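Beta-glucoside phosphorylase BglX (Unidentified, PDB 5VQE) probably cleaves beta-glucosides by phosphorolysis, transferring the glucosyl unit to phosphate, as a member of glycoside hydrolase family 3 with a TIM-barrel-type N-terminal domain. Local coordinates at residues Ser112-Ala117 / Val162-Ser167; Asn528-Asn533 / Lys553-Pro558. All blocks are in the same frame, centred on the assembly; numbering follows the deposited sequence.

Contact 1: residues Ser112-Ala117 / Val162-Ser167; sequences SPMGVA and VRTYGS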
ATOM      1  N   SER A 112       1.745  -2.235  -9.302  1.00 14.26           N
ATOM      2  CA  SER A 112       1.779  -1.174  -8.308  1.00 13.67           C
ATOM      3  C   SER A 112       0.751  -0.110  -8.688  1.00 12.37           C
ATOM      4  O   SER A 112       0.379   0.017  -9.858  1.00 10.90           O
ATOM      5  CB  SER A 112       3.174  -0.551  -8.224  1.00 11.63           C
ATOM      6  OG  SER A 112       3.504   0.118  -9.438  1.00 13.09           O
ATOM      7  N   PRO A 113       0.272   0.668  -7.713  1.00 10.53           N
ATOM      8  CA  PRO A 113      -0.636   1.773  -8.063  1.00 11.93           C
ATOM      9  C   PRO A 113      -0.031   2.759  -9.046  1.00 12.79           C
ATOM     10  O   PRO A 113      -0.744   3.288  -9.912  1.00 12.72           O
ATOM     11  CB  PRO A 113      -0.926   2.419  -6.702  1.00 11.81           C
ATOM     12  CG  PRO A 113      -0.803   1.289  -5.734  1.00 13.47           C
ATOM     13  CD  PRO A 113       0.324   0.439  -6.258  1.00 13.63           C
ATOM     14  N   MET A 114       1.273   3.026  -8.947  1.00 10.62           N
ATOM     15  CA  MET A 114       1.863   4.001  -9.851  1.00 12.44           C
ATOM     16  C   MET A 114       1.888   3.471 -11.275  1.00 12.24           C
ATOM     17  O   MET A 114       1.675   4.233 -12.223  1.00 11.43           O
ATOM     18  CB  MET A 114       3.271   4.384  -9.398  1.00 10.89           C
ATOM     19  CG  MET A 114       3.859   5.478 -10.263  1.00 11.80           C
ATOM     20  SD  MET A 114       5.477   6.022  -9.746  1.00 14.30           S
ATOM     21  CE  MET A 114       5.034   7.026  -8.316  1.00 13.09           C
ATOM     22  N   GLY A 115       2.124   2.169 -11.443  1.00 12.94           N
ATOM     23  CA  GLY A 115       2.013   1.578 -12.767  1.00 16.54           C
ATOM     24  C   GLY A 115       0.624   1.755 -13.346  1.00 12.59           C
ATOM     25  O   GLY A 115       0.463   2.111 -14.514  1.00 13.15           O
ATOM     26  N   VAL A 116      -0.400   1.502 -12.535  1.00 13.91           N
ATOM     27  CA  VAL A 116      -1.770   1.809 -12.929  1.00 12.88           C
ATOM     28  C   VAL A 116      -1.906   3.275 -13.318  1.00 13.87           C
ATOM     29  O   VAL A 116      -2.563   3.612 -14.311  1.00 14.12           O
ATOM     30  CB  VAL A 116      -2.725   1.440 -11.784  1.00 12.82           C
ATOM     31  CG1 VAL A 116      -4.132   2.007 -12.036  1.00 14.57           C
ATOM     32  CG2 VAL A 116      -2.755  -0.071 -11.615  1.00 14.99           C
ATOM     33  N   ALA A 117      -1.317   4.174 -12.524  1.00 13.25           N
ATOM     34  CA  ALA A 117      -1.433   5.600 -12.815  1.00 13.63           C
ATOM     35  C   ALA A 117      -0.776   5.953 -14.142  1.00 13.03           C
ATOM     36  O   ALA A 117      -1.248   6.849 -14.852  1.00 15.81           O
ATOM     37  CB  ALA A 117      -0.802   6.422 -11.694  1.00 12.78           C
ATOM     38  N   VAL A 162       6.030   4.098  -5.510  1.00 14.46           N
ATOM     39  CA  VAL A 162       5.106   3.376  -6.376  1.00 14.84           C
ATOM     40  C   VAL A 162       3.823   2.961  -5.677  1.00 12.93           C
ATOM     41  O   VAL A 162       2.912   2.475  -6.345  1.00 13.32           O
ATOM     42  CB  VAL A 162       5.760   2.116  -6.983  1.00 13.45           C
ATOM     43  CG1 VAL A 162       6.913   2.503  -7.890  1.00 18.48           C
ATOM     44  CG2 VAL A 162       6.212   1.144  -5.907  1.00 15.25           C
ATOM     45  N   ARG A 163       3.721   3.123  -4.355  1.00 12.33           N
ATOM     46  CA  ARG A 163       2.464   2.832  -3.674  1.00 11.33           C
ATOM     47  C   ARG A 163       1.404   3.889  -3.946  1.00 11.93           C
ATOM     48  O   ARG A 163       0.230   3.664  -3.621  1.00 11.36           O
ATOM     49  CB  ARG A 163       2.690   2.706  -2.165  1.00 12.35           C
ATOM     50  CG  ARG A 163       3.589   1.538  -1.756  1.00 15.45           C
ATOM     51  CD  ARG A 163       3.871   1.576  -0.264  1.00 14.12           C
ATOM     52  NE  ARG A 163       2.749   1.100   0.538  1.00 16.34           N
ATOM     53  CZ  ARG A 163       2.549   1.423   1.812  1.00 18.30           C
ATOM     54  NH1 ARG A 163       3.392   2.242   2.437  1.00 17.19           N
ATOM     55  NH2 ARG A 163       1.500   0.942   2.459  1.00 16.76           N
ATOM     56  N   THR A 164       1.786   5.024  -4.520  1.00 10.08           N
ATOM     57  CA  THR A 164       0.871   6.107  -4.838  1.00 11.16           C
ATOM     58  C   THR A 164       0.504   6.077  -6.316  1.00 12.64           C
ATOM     59  O   THR A 164       1.125   5.392  -7.133  1.00 12.28           O
ATOM     60  CB  THR A 164       1.484   7.476  -4.508  1.00 12.58           C
ATOM     61  OG1 THR A 164       2.443   7.829  -5.514  1.00 14.40           O
ATOM     62  CG2 THR A 164       2.156   7.487  -3.145  1.00 12.63           C
ATOM     63  N   TYR A 165      -0.521   6.856  -6.653  1.00 11.35           N
ATOM     64  CA  TYR A 165      -0.874   7.147  -8.031  1.00 10.39           C
ATOM     65  C   TYR A 165      -0.102   8.345  -8.576  1.00 16.21           C
ATOM     66  O   TYR A 165      -0.546   8.987  -9.536  1.00 13.51           O
ATOM     67  CB  TYR A 165      -2.385   7.381  -8.154  1.00 10.58           C
ATOM     68  CG  TYR A 165      -3.203   6.165  -7.797  1.00 13.27           C
ATOM     69  CD1 TYR A 165      -3.112   4.999  -8.546  1.00 11.67           C
ATOM     70  CD2 TYR A 165      -4.059   6.175  -6.705  1.00 13.28           C
ATOM     71  CE1 TYR A 165      -3.847   3.878  -8.216  1.00 12.91           C
ATOM     72  CE2 TYR A 165      -4.803   5.053  -6.372  1.00 14.94           C
ATOM     73  CZ  TYR A 165      -4.686   3.911  -7.128  1.00 14.78           C
ATOM     74  OH  TYR A 165      -5.415   2.797  -6.793  1.00 16.74           O
ATOM     75  N   GLY A 166       1.049   8.650  -7.987  1.00 13.63           N
ATOM     76  CA  GLY A 166       1.910   9.692  -8.499  1.00 15.33           C
ATOM     77  C   GLY A 166       1.769  10.997  -7.750  1.00 16.27           C
ATOM     78  O   GLY A 166       1.394  11.011  -6.575  1.00 13.73           O
ATOM     79  N   SER A 167       2.059  12.105  -8.426  1.00 10.53           N
ATOM     80  CA  SER A 167       2.180  13.397  -7.765  1.00 17.16           C
ATOM     81  C   SER A 167       1.117  14.399  -8.194  1.00 17.96           C
ATOM     82  O   SER A 167       1.179  15.556  -7.770  1.00 20.10           O
ATOM     83  CB  SER A 167       3.573  13.976  -8.020  1.00 18.88           C
ATOM     84  OG  SER A 167       3.807  14.140  -9.408  1.00 20.93           O
TER
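Met114 N donates to Val162 O over 3.1 Å with a fairly straight N-H...O angle of 153°, the one hydrogen bond between 112-117 and 162-167. The donor is tilted from the carbonyl plane. Around this bond Pro113 lies against the loop backbone, its CD 3.3 Å from Val162 O and its CG reaching Arg163 O. The CB of the same proline sits over the Tyr165 ring, 4.1 Å from the centroid and 30° off the normal, an off-centre CH-pi contact. Ala117, one turn further on, meets that ring differently, its methyl lying at the edge near the ring plane and 3.4 Å from Tyr165 O. Met114 lies alongside Thr164, both side chains pointing the same way; its CG is set anti to the backbone N (chi1 -176°), and a bend at chi3 then brings CE to 3.9 Å from Thr164 OG1.

Each backbone is held by a local side-chain bond: an N-cap on the helix, an ST turn on the loop. Ser112 OG, the N-cap, accepts from Gly115 N at 3.2 Å and is also hydrogen-bonded to Tyr530 O. In the ST turn, Thr164 OG1 accepts from Gly166 N at 3.0 Å, while also bonding Asn161 O. Further out, Leu128 of helix 122-138 and Met175 of helix 169-184 pack on Tyr165 and Val116.

The CB of Arg163 points away from helix 113-119, and its NH2 bonds O3 of the bound 2-deoxy-2-fluoroglucose while NE pairs with Glu94. A capped helix start thus backs a loop of the TIM-barrel-type domain whose far side contributes an arginine to the sugar pocket.

Contact 2: residues Asn528-Asn533 / Lys553-Pro558; sequences NAYTSN and KSPVDP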
ATOM      1  N   ASN A 528      10.864   3.356 -17.241  1.00 12.91           N
ATOM      2  CA  ASN A 528      10.196   3.036 -15.986  1.00 13.31           C
ATOM      3  C   ASN A 528       9.077   2.038 -16.254  1.00 16.85           C
ATOM      4  O   ASN A 528       8.217   2.284 -17.105  1.00 15.47           O
ATOM      5  CB  ASN A 528       9.621   4.295 -15.337  1.00 12.19           C
ATOM      6  CG  ASN A 528      10.618   5.013 -14.450  1.00 13.46           C
ATOM      7  OD1 ASN A 528      11.529   4.400 -13.892  1.00 13.57           O
ATOM      8  ND2 ASN A 528      10.431   6.317 -14.291  1.00 12.93           N
ATOM      9  N   ALA A 529       9.083   0.926 -15.511  1.00 12.87           N
ATOM     10  CA  ALA A 529       8.037  -0.081 -15.596  1.00 12.94           C
ATOM     11  C   ALA A 529       7.212  -0.219 -14.318  1.00 17.99           C
ATOM     12  O   ALA A 529       6.159  -0.865 -14.357  1.00 12.16           O
ATOM     13  CB  ALA A 529       8.647  -1.442 -15.951  1.00 14.58           C
ATOM     14  N   TYR A 530       7.683   0.329 -13.191  1.00 13.50           N
ATOM     15  CA  TYR A 530       6.914   0.514 -11.955  1.00 14.99           C
ATOM     16  C   TYR A 530       6.606  -0.769 -11.190  1.00 15.46           C
ATOM     17  O   TYR A 530       6.309  -0.715  -9.990  1.00 14.14           O
ATOM     18  CB  TYR A 530       5.588   1.225 -12.234  1.00 12.78           C
ATOM     19  CG  TYR A 530       5.674   2.448 -13.112  1.00 13.04           C
ATOM     20  CD1 TYR A 530       6.178   3.645 -12.627  1.00 11.59           C
ATOM     21  CD2 TYR A 530       5.220   2.410 -14.424  1.00 14.55           C
ATOM     22  CE1 TYR A 530       6.250   4.767 -13.426  1.00 13.85           C
ATOM     23  CE2 TYR A 530       5.283   3.522 -15.231  1.00 15.29           C
ATOM     24  CZ  TYR A 530       5.801   4.701 -14.730  1.00 14.73           C
ATOM     25  OH  TYR A 530       5.864   5.816 -15.532  1.00 13.52           O
ATOM     26  N   THR A 531       6.631  -1.919 -11.863  1.00 13.38           N
ATOM     27  CA  THR A 531       6.250  -3.188 -11.261  1.00 12.41           C
ATOM     28  C   THR A 531       7.178  -4.288 -11.741  1.00 16.90           C
ATOM     29  O   THR A 531       7.454  -4.383 -12.937  1.00 16.50           O
ATOM     30  CB  THR A 531       4.813  -3.565 -11.638  1.00 14.23           C
ATOM     31  OG1 THR A 531       3.926  -2.481 -11.329  1.00 16.44           O
ATOM     32  CG2 THR A 531       4.376  -4.815 -10.909  1.00 15.62           C
ATOM     33  N   SER A 532       7.625  -5.143 -10.822  1.00 13.30           N
ATOM     34  CA  SER A 532       8.500  -6.266 -11.165  1.00 17.97           C
ATOM     35  C   SER A 532       7.701  -7.558 -11.006  1.00 18.22           C
ATOM     36  O   SER A 532       7.749  -8.225  -9.975  1.00 15.40           O
ATOM     37  CB  SER A 532       9.753  -6.278 -10.310  1.00 18.37           C
ATOM     38  OG  SER A 532      10.677  -7.239 -10.814  1.00 15.60           O
ATOM     39  N   ASN A 533       6.932  -7.894 -12.040  1.00 16.00           N
ATOM     40  CA  ASN A 533       6.245  -9.176 -12.082  1.00 19.87           C
ATOM     41  C   ASN A 533       6.338  -9.737 -13.494  1.00 16.65           C
ATOM     42  O   ASN A 533       6.841  -9.090 -14.415  1.00 14.48           O
ATOM     43  CB  ASN A 533       4.783  -9.059 -11.618  1.00 16.17           C
ATOM     44  CG  ASN A 533       3.940  -8.165 -12.506  1.00 17.43           C
ATOM     45  OD1 ASN A 533       4.362  -7.734 -13.579  1.00 16.12           O
ATOM     46  ND2 ASN A 533       2.724  -7.887 -12.054  1.00 17.81           N
ATOM     47  N   LYS A 553       2.641   7.024 -19.631  1.00 18.08           N
ATOM     48  CA  LYS A 553       2.889   8.438 -19.382  1.00 17.93           C
ATOM     49  C   LYS A 553       3.277   8.604 -17.919  1.00 18.56           C
ATOM     50  O   LYS A 553       2.523   8.205 -17.026  1.00 17.11           O
ATOM     51  CB  LYS A 553       1.652   9.278 -19.708  1.00 21.61           C
ATOM     52  CG  LYS A 553       1.772  10.744 -19.314  1.00 26.07           C
ATOM     53  CD  LYS A 553       0.470  11.487 -19.538  1.00 28.40           C
ATOM     54  CE  LYS A 553       0.543  12.894 -18.981  1.00 32.67           C
ATOM     55  NZ  LYS A 553      -0.608  13.728 -19.429  1.00 37.99           N
ATOM     56  N   SER A 554       4.445   9.188 -17.678  1.00 17.85           N
ATOM     57  CA  SER A 554       4.948   9.357 -16.324  1.00 16.54           C
ATOM     58  C   SER A 554       3.907  10.060 -15.449  1.00 16.42           C
ATOM     59  O   SER A 554       3.497  11.181 -15.777  1.00 15.46           O
ATOM     60  CB  SER A 554       6.240  10.166 -16.356  1.00 16.80           C
ATOM     61  OG  SER A 554       7.262   9.444 -17.006  1.00 17.20           O
ATOM     62  N   PRO A 555       3.456   9.448 -14.351  1.00 13.61           N
ATOM     63  CA  PRO A 555       2.535  10.126 -13.422  1.00 14.18           C
ATOM     64  C   PRO A 555       3.235  10.956 -12.359  1.00 15.46           C
ATOM     65  O   PRO A 555       2.588  11.391 -11.399  1.00 15.53           O
ATOM     66  CB  PRO A 555       1.803   8.943 -12.778  1.00 14.67           C
ATOM     67  CG  PRO A 555       2.861   7.889 -12.687  1.00 13.78           C
ATOM     68  CD  PRO A 555       3.763   8.078 -13.899  1.00 14.42           C
ATOM     69  N   VAL A 556       4.532  11.171 -12.566  1.00 15.48           N
ATOM     70  CA  VAL A 556       5.447  11.802 -11.634  1.00 15.93           C
ATOM     71  C   VAL A 556       6.541  12.423 -12.502  1.00 19.01           C
ATOM     72  O   VAL A 556       6.666  12.092 -13.681  1.00 16.17           O
ATOM     73  CB  VAL A 556       5.966  10.713 -10.664  1.00 19.86           C
ATOM     74  CG1 VAL A 556       7.453  10.637 -10.644  1.00 27.84           C
ATOM     75  CG2 VAL A 556       5.347  10.860  -9.288  1.00 19.10           C
ATOM     76  N   ASP A 557       7.315  13.351 -11.935  1.00 17.70           N
ATOM     77  CA  ASP A 557       8.477  13.876 -12.657  1.00 16.71           C
ATOM     78  C   ASP A 557       9.657  12.939 -12.442  1.00 20.23           C
ATOM     79  O   ASP A 557      10.267  12.961 -11.367  1.00 19.19           O
ATOM     80  CB  ASP A 557       8.854  15.283 -12.187  1.00 19.34           C
ATOM     81  CG  ASP A 557      10.108  15.814 -12.876  1.00 28.76           C
ATOM     82  OD1 ASP A 557      10.481  15.288 -13.951  1.00 24.24           O
ATOM     83  OD2 ASP A 557      10.733  16.754 -12.334  1.00 32.17           O
ATOM     84  N   PRO A 558      10.021  12.107 -13.427  1.00 19.43           N
ATOM     85  CA  PRO A 558      11.093  11.128 -13.186  1.00 19.68           C
ATOM     86  C   PRO A 558      12.458  11.756 -13.025  1.00 20.11           C
ATOM     87  O   PRO A 558      13.373  11.092 -12.515  1.00 21.01           O
ATOM     88  CB  PRO A 558      11.034  10.222 -14.424  1.00 18.63           C
ATOM     89  CG  PRO A 558      10.416  11.059 -15.477  1.00 17.06           C
ATOM     90  CD  PRO A 558       9.486  12.016 -14.794  1.00 19.01           C
TER
HETATM   91  O   HOH W   1       8.030   7.564 -15.296  1.00 14.09           O
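The Tyr530 ring meets Pro555 tip to tip, with the proline CD placed obliquely to it, 4.0 Å from CZ and 3.5 Å from OH. One face of the ring carries the carbonyl carbon of Asn528, from its own segment 528-533, 4.2 Å above the plane and offset toward the rim. Tyr530 CG stands anti to the carbonyl carbon, beside the backbone N (chi1 -47°), and the ring extends from there until its hydroxyl comes up against the backbone of 553-558, where Ser554 CA is 3.7 Å away. The Asn528 side chain, which ends in the other flat group, crosses that of Pro558 obliquely, ND2 lying 4.0 Å from the proline CB.

No direct hydrogen bond spans 528-533 and 553-558; one water does the work. It accepts from Asn528 ND2 at 2.9 Å and is bonded to Tyr530 OH at 2.8 Å and to Ser554 OG at 2.7 Å, bringing two polar groups of 528-533 and one of 553-558 to a single oxygen. Tyr530 OH and Ser554 OG are themselves too far apart to bond, so the water fills the role of a shared partner between them.

The polar ends have further ties: Tyr530 OH bonds Thr393 OG1, and Asn528 ND2 also donates to Pro514 O. Val395, on the strand that Thr393 begins, packs against Asn528 and Pro558, while Met114 and Ala117 of helix 113-119 touch Pro555.

Pro555 CD against the ring carbon CZ supplies the apolar part of this small interface, and its cohesion through hydrogen bonds rests on the water. The chemistry is that of a water-mediated junction, in which one solvent molecule reconciles three polar side chains that do not bond one another directly.

Followed from the N terminus, the two contacts come in series, neither nested nor crossed. Contact 1 closes a loop of 44 residues holding helix 122-138 and strand 143-144, within the family 3 N-terminal domain. Much later, contact 2 closes one of 19 residues around helix 534-544, opening at the end of strand 525-528, next to the outermost strand 393-397 of the six-stranded mixed sheet. The centres of contacts 1 and 2 lie about 8 Å apart. Ser112 N probably bonds Thr531 OG1, Ser167 N lies against Val556 CG2, and the backbones of Ser167 and Pro555 are hydrogen-bonded. Together the contacts join the barrel-type domain to the C-terminal mixed-sheet region.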